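Local coordinates for protein GH3 beta-N-acetylglucosaminidase (Paenibacillaceae, PDB 6K5J) that hydrolyses terminal beta-linked N-acetylglucosamine residues, as a glycoside hydrolase of family 3, at residues Q173-H187 with F216-A230. Numbering follows the deposited sequence.
Sequences QDAGVAATVKHFPGH and FREAIARGVDAVMTA. With NAG (2-acetamido-2-deoxy-beta-D-glucopyranose), chain B.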
loop_
_atom_site.group_PDB
_atom_site.type_symbol
_atom_site.label_atom_id
_atom_site.label_comp_id
_atom_site.label_asym_id
_atom_site.label_seq_id
_atom_site.Cartn_x
_atom_site.Cartn_y
_atom_site.Cartn_z
ATOM N N GLN A 173 8.511 5.432 12.362
ATOM C CA GLN A 173 9.238 6.625 12.798
ATOM C C GLN A 173 10.344 6.290 13.797
ATOM O O GLN A 173 11.380 6.962 13.804
ATOM C CB GLN A 173 8.249 7.663 13.343
ATOM C CG GLN A 173 7.432 8.249 12.180
ATOM C CD GLN A 173 6.321 9.206 12.558
ATOM O OE1 GLN A 173 5.650 9.740 11.674
ATOM N NE2 GLN A 173 6.116 9.431 13.850
ATOM N N ASP A 174 10.168 5.236 14.604
ATOM C CA ASP A 174 11.251 4.757 15.464
ATOM C C ASP A 174 12.467 4.348 14.646
ATOM O O ASP A 174 13.605 4.488 15.110
ATOM C CB ASP A 174 10.784 3.567 16.314
ATOM C CG ASP A 174 10.024 3.991 17.556
ATOM O OD1 ASP A 174 9.922 5.206 17.809
ATOM O OD2 ASP A 174 9.517 3.105 18.279
ATOM N N ALA A 175 12.253 3.855 13.428
ATOM C CA ALA A 175 13.339 3.442 12.552
ATOM C C ALA A 175 13.899 4.591 11.724
ATOM O O ALA A 175 14.780 4.363 10.888
ATOM C CB ALA A 175 12.872 2.320 11.620
ATOM N N GLY A 176 13.425 5.815 11.938
ATOM C CA GLY A 176 13.928 6.950 11.200
ATOM C C GLY A 176 13.262 7.192 9.860
ATOM O O GLY A 176 13.842 7.871 9.012
ATOM N N VAL A 177 12.060 6.665 9.641
ATOM C CA VAL A 177 11.333 6.868 8.389
ATOM C C VAL A 177 10.054 7.629 8.707
ATOM O O VAL A 177 9.253 7.187 9.541
ATOM C CB VAL A 177 11.022 5.535 7.689
ATOM C CG1 VAL A 177 10.124 5.763 6.476
ATOM C CG2 VAL A 177 12.315 4.837 7.289
ATOM N N ALA A 178 9.868 8.780 8.059
ATOM C CA ALA A 178 8.637 9.538 8.235
ATOM C C ALA A 178 7.444 8.720 7.763
ATOM O O ALA A 178 7.425 8.235 6.631
ATOM C CB ALA A 178 8.712 10.850 7.454
ATOM N N ALA A 179 6.456 8.553 8.635
ATOM C CA ALA A 179 5.219 7.885 8.255
ATOM C C ALA A 179 4.254 8.881 7.629
ATOM O O ALA A 179 4.210 10.057 8.002
ATOM C CB ALA A 179 4.560 7.225 9.468
ATOM N N THR A 180 3.457 8.389 6.679
ATOM C CA THR A 180 2.457 9.195 5.978
ATOM C C THR A 180 1.139 8.436 6.039
ATOM O O THR A 180 0.904 7.538 5.222
ATOM C CB THR A 180 2.846 9.463 4.522
ATOM O OG1 THR A 180 4.183 9.951 4.446
ATOM C CG2 THR A 180 1.888 10.505 3.881
ATOM N N VAL A 181 0.267 8.788 6.987
ATOM C CA VAL A 181 -1.021 8.105 7.052
ATOM C C VAL A 181 -1.895 8.563 5.890
ATOM O O VAL A 181 -1.884 9.740 5.508
ATOM C CB VAL A 181 -1.693 8.330 8.419
ATOM C CG1 VAL A 181 -0.882 7.613 9.491
ATOM C CG2 VAL A 181 -1.828 9.824 8.747
ATOM N N LYS A 182 -2.660 7.627 5.316
ATOM C CA LYS A 182 -3.410 7.893 4.093
ATOM C C LYS A 182 -4.670 7.028 4.105
ATOM O O LYS A 182 -4.733 6.026 4.818
ATOM C CB LYS A 182 -2.525 7.630 2.855
ATOM C CG LYS A 182 -2.121 6.148 2.641
ATOM C CD LYS A 182 -1.105 6.024 1.476
ATOM C CE LYS A 182 -0.863 4.554 1.069
ATOM N NZ LYS A 182 0.229 4.459 0.021
ATOM N N HIS A 183 -5.701 7.418 3.347
ATOM C CA HIS A 183 -5.812 8.599 2.501
ATOM C C HIS A 183 -6.888 9.511 3.106
ATOM O O HIS A 183 -8.086 9.203 3.026
ATOM C CB HIS A 183 -6.211 8.212 1.066
ATOM C CG HIS A 183 -5.308 7.198 0.417
ATOM N ND1 HIS A 183 -5.390 5.845 0.680
ATOM C CD2 HIS A 183 -4.320 7.343 -0.499
ATOM C CE1 HIS A 183 -4.493 5.201 -0.048
ATOM N NE2 HIS A 183 -3.827 6.087 -0.770
ATOM N N PHE A 184 -6.462 10.625 3.692
ATOM C CA PHE A 184 -7.350 11.436 4.521
ATOM C C PHE A 184 -8.416 12.130 3.666
ATOM O O PHE A 184 -8.100 12.672 2.604
ATOM C CB PHE A 184 -6.524 12.477 5.290
ATOM C CG PHE A 184 -7.342 13.355 6.200
ATOM C CD1 PHE A 184 -7.881 14.548 5.737
ATOM C CD2 PHE A 184 -7.558 12.995 7.522
ATOM C CE1 PHE A 184 -8.645 15.361 6.573
ATOM C CE2 PHE A 184 -8.310 13.804 8.376
ATOM C CZ PHE A 184 -8.861 14.987 7.899
ATOM N N PRO A 185 -9.679 12.198 4.138
ATOM C CA PRO A 185 -10.163 11.734 5.447
ATOM C C PRO A 185 -10.662 10.287 5.489
ATOM O O PRO A 185 -11.343 9.926 6.444
ATOM C CB PRO A 185 -11.323 12.699 5.745
ATOM C CG PRO A 185 -11.880 13.020 4.388
ATOM C CD PRO A 185 -10.672 13.048 3.456
ATOM N N GLY A 186 -10.341 9.469 4.487
ATOM C CA GLY A 186 -10.710 8.068 4.570
ATOM C C GLY A 186 -11.312 7.537 3.286
ATOM O O GLY A 186 -12.409 7.937 2.902
ATOM N N HIS A 187 -10.604 6.615 2.638
ATOM C CA HIS A 187 -10.949 6.065 1.333
ATOM C C HIS A 187 -11.634 4.702 1.429
ATOM O O HIS A 187 -11.932 4.104 0.393
ATOM C CB HIS A 187 -9.664 5.954 0.484
ATOM C CG HIS A 187 -9.862 6.109 -0.998
ATOM N ND1 HIS A 187 -10.812 5.403 -1.714
ATOM C CD2 HIS A 187 -9.177 6.846 -1.912
ATOM C CE1 HIS A 187 -10.727 5.725 -2.994
ATOM N NE2 HIS A 187 -9.747 6.600 -3.143
ATOM N N PHE A 216 -7.302 8.557 11.969
ATOM C CA PHE A 216 -6.458 9.722 11.708
ATOM C C PHE A 216 -6.305 10.589 12.955
ATOM O O PHE A 216 -5.206 11.073 13.243
ATOM C CB PHE A 216 -7.025 10.539 10.545
ATOM C CG PHE A 216 -6.946 9.831 9.220
ATOM C CD1 PHE A 216 -5.741 9.745 8.537
ATOM C CD2 PHE A 216 -8.074 9.239 8.663
ATOM C CE1 PHE A 216 -5.659 9.086 7.311
ATOM C CE2 PHE A 216 -8.001 8.584 7.432
ATOM C CZ PHE A 216 -6.795 8.519 6.754
ATOM N N ARG A 217 -7.395 10.786 13.706
ATOM C CA ARG A 217 -7.324 11.535 14.964
ATOM C C ARG A 217 -6.340 10.895 15.925
ATOM O O ARG A 217 -5.545 11.586 16.569
ATOM C CB ARG A 217 -8.706 11.610 15.634
ATOM C CG ARG A 217 -9.683 12.584 15.023
ATOM C CD ARG A 217 -10.874 12.829 15.976
ATOM N NE ARG A 217 -11.453 11.576 16.471
ATOM C CZ ARG A 217 -12.564 11.037 15.977
ATOM N NH1 ARG A 217 -13.204 11.637 14.977
ATOM N NH2 ARG A 217 -13.027 9.893 16.464
ATOM N N GLU A 218 -6.396 9.567 16.053
ATOM C CA GLU A 218 -5.506 8.883 16.979
ATOM C C GLU A 218 -4.054 9.009 16.545
ATOM O O GLU A 218 -3.166 9.158 17.388
ATOM C CB GLU A 218 -5.902 7.408 17.104
ATOM C CG GLU A 218 -7.308 7.194 17.633
ATOM C CD GLU A 218 -7.438 7.634 19.084
ATOM O OE1 GLU A 218 -6.397 7.673 19.781
ATOM O OE2 GLU A 218 -8.570 7.944 19.523
ATOM N N ALA A 219 -3.788 8.920 15.236
ATOM C CA ALA A 219 -2.424 9.078 14.730
ATOM C C ALA A 219 -1.912 10.493 14.966
ATOM O O ALA A 219 -0.771 10.697 15.400
ATOM C CB ALA A 219 -2.371 8.743 13.235
ATOM N N ILE A 220 -2.747 11.485 14.668
ATOM C CA ILE A 220 -2.364 12.882 14.864
ATOM C C ILE A 220 -2.068 13.149 16.332
ATOM O O ILE A 220 -1.061 13.792 16.671
ATOM C CB ILE A 220 -3.474 13.803 14.323
ATOM C CG1 ILE A 220 -3.514 13.733 12.796
ATOM C CG2 ILE A 220 -3.268 15.256 14.778
ATOM C CD1 ILE A 220 -4.819 14.246 12.189
ATOM N N ALA A 221 -2.919 12.628 17.227
ATOM C CA ALA A 221 -2.711 12.827 18.662
ATOM C C ALA A 221 -1.361 12.284 19.119
ATOM O O ALA A 221 -0.695 12.891 19.968
ATOM C CB ALA A 221 -3.845 12.168 19.456
ATOM N N ARG A 222 -0.936 11.144 18.575
ATOM C CA ARG A 222 0.303 10.525 19.025
ATOM C C ARG A 222 1.536 11.055 18.311
ATOM O O ARG A 222 2.654 10.795 18.767
ATOM C CB ARG A 222 0.225 9.004 18.868
ATOM C CG ARG A 222 -0.661 8.361 19.924
ATOM C CD ARG A 222 -1.157 6.995 19.489
ATOM N NE ARG A 222 -2.015 6.392 20.512
ATOM C CZ ARG A 222 -3.288 6.722 20.719
ATOM N NH1 ARG A 222 -3.874 7.649 19.971
ATOM N NH2 ARG A 222 -3.983 6.117 21.676
ATOM N N GLY A 223 1.365 11.793 17.221
ATOM C CA GLY A 223 2.498 12.335 16.502
ATOM C C GLY A 223 2.769 11.591 15.214
ATOM O O GLY A 223 3.328 10.489 15.245
ATOM N N VAL A 224 2.362 12.156 14.075
ATOM C CA VAL A 224 2.606 11.536 12.774
ATOM C C VAL A 224 3.253 12.566 11.851
ATOM O O VAL A 224 2.834 13.728 11.799
ATOM C CB VAL A 224 1.314 10.957 12.155
ATOM C CG1 VAL A 224 0.270 12.050 11.919
ATOM C CG2 VAL A 224 1.632 10.185 10.854
ATOM N N ASP A 225 4.284 12.135 11.123
ATOM C CA ASP A 225 5.099 13.069 10.350
ATOM C C ASP A 225 4.344 13.664 9.172
ATOM O O ASP A 225 4.593 14.817 8.808
ATOM C CB ASP A 225 6.365 12.378 9.842
ATOM C CG ASP A 225 7.421 12.225 10.919
ATOM O OD1 ASP A 225 7.267 12.824 12.011
ATOM O OD2 ASP A 225 8.399 11.503 10.673
ATOM N N ALA A 226 3.439 12.904 8.553
ATOM C CA ALA A 226 2.769 13.388 7.354
ATOM C C ALA A 226 1.411 12.717 7.219
ATOM O O ALA A 226 1.164 11.647 7.781
ATOM C CB ALA A 226 3.634 13.158 6.098
ATOM N N VAL A 227 0.515 13.405 6.505
ATOM C CA VAL A 227 -0.817 12.924 6.150
ATOM C C VAL A 227 -0.980 13.116 4.641
ATOM O O VAL A 227 -0.709 14.206 4.120
ATOM C CB VAL A 227 -1.915 13.687 6.928
ATOM C CG1 VAL A 227 -3.328 13.272 6.479
ATOM C CG2 VAL A 227 -1.755 13.490 8.446
ATOM N N MET A 228 -1.403 12.061 3.937
ATOM C CA MET A 228 -1.714 12.149 2.513
ATOM C C MET A 228 -3.224 12.203 2.308
ATOM O O MET A 228 -3.977 11.475 2.962
ATOM C CB MET A 228 -1.127 10.960 1.737
ATOM C CG MET A 228 -1.590 10.875 0.271
ATOM S SD MET A 228 -0.910 9.435 -0.601
ATOM C CE MET A 228 0.797 9.933 -0.819
ATOM N N THR A 229 -3.665 13.052 1.380
ATOM C CA THR A 229 -5.089 13.243 1.145
ATOM C C THR A 229 -5.642 12.181 0.194
ATOM O O THR A 229 -4.896 11.436 -0.452
ATOM C CB THR A 229 -5.356 14.644 0.571
ATOM O OG1 THR A 229 -4.770 14.738 -0.731
ATOM C CG2 THR A 229 -4.757 15.709 1.455
ATOM N N ALA A 230 -6.977 12.129 0.107
ATOM C CA ALA A 230 -7.703 11.297 -0.847
ATOM C C ALA A 230 -8.356 12.161 -1.923
ATOM O O ALA A 230 -8.940 13.207 -1.618
ATOM C CB ALA A 230 -8.789 10.485 -0.140
HETATM C C1 NAG B . -1.699 6.757 -5.573
HETATM C C2 NAG B . -2.144 5.900 -4.360
HETATM C C3 NAG B . -1.303 6.219 -3.111
HETATM C C4 NAG B . 0.186 6.221 -3.427
HETATM C C5 NAG B . 0.449 7.171 -4.582
HETATM C C6 NAG B . 1.903 7.255 -4.989
HETATM C C7 NAG B . -4.453 5.157 -3.896
HETATM C C8 NAG B . -5.858 5.608 -3.602
HETATM N N2 NAG B . -3.556 6.130 -4.087
HETATM O O1 NAG B . -2.280 6.221 -6.714
HETATM O O3 NAG B . -1.571 5.264 -2.088
HETATM O O4 NAG B . 0.931 6.633 -2.288
HETATM O O5 NAG B . -0.275 6.697 -5.722
HETATM O O6 NAG B . 2.338 6.054 -5.612
HETATM O O7 NAG B . -4.144 3.968 -3.936
#
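Val181 and Phe184 pack against Val227 and Phe216 in a beta-alpha-beta unit of the family 3 TIM barrel, where strand 178-184 runs parallel to strand 226-229 and helix 213-222 covers their outer side. Met228 is gripped through both backbone polar atoms: its N meets Val181 O at 2.8 Å and its O receives Phe184 N at 2.7 Å. A beta bulge between Val181 and Phe184 shifts the pairing by one residue, and cis peptides precede His183 and Pro185. The apolar side chains under the helix are closely packed and buried. With chi1 at -179°, CG of Phe184 lies opposite its own N, and the ring edge meets the face of Phe216, a T-shaped pair with planes at 83° and CD2 of Phe184 3.6 Å from CG of Phe216. Farther along, Val181 CG1 meets Val224 CG2 tip to tip at 3.8 Å.

Toward solvent the contact thins out at the exposed Gly223, beside the partly exposed Gln173. The Gln173 amide stacks on the carboxylate of Asp225, planes 21° apart, while its OE1 accepts Asp225 N at 2.8 Å and its NE2 makes a longer bond, 3.3 Å, to Gly223 O. Asp225 stays buried, its carboxylate salt-bridged to Arg339 and Arg340. A leucine in place of Gln173 would probably leave Asp225 N and Gly223 O without these mates and the loop 223-225 less firmly tied to helix 158-174.

At the C-terminal strand ends the bound N-acetylglucosamine is held by Lys182, whose NZ also bonds Phe134 O and salt-bridges Glu85, and by His183, whose ND1 bonds Asp139; NZ of Lys182 and NE2 of His183 converge on the sugar O3, at 2.9 and 2.7 Å.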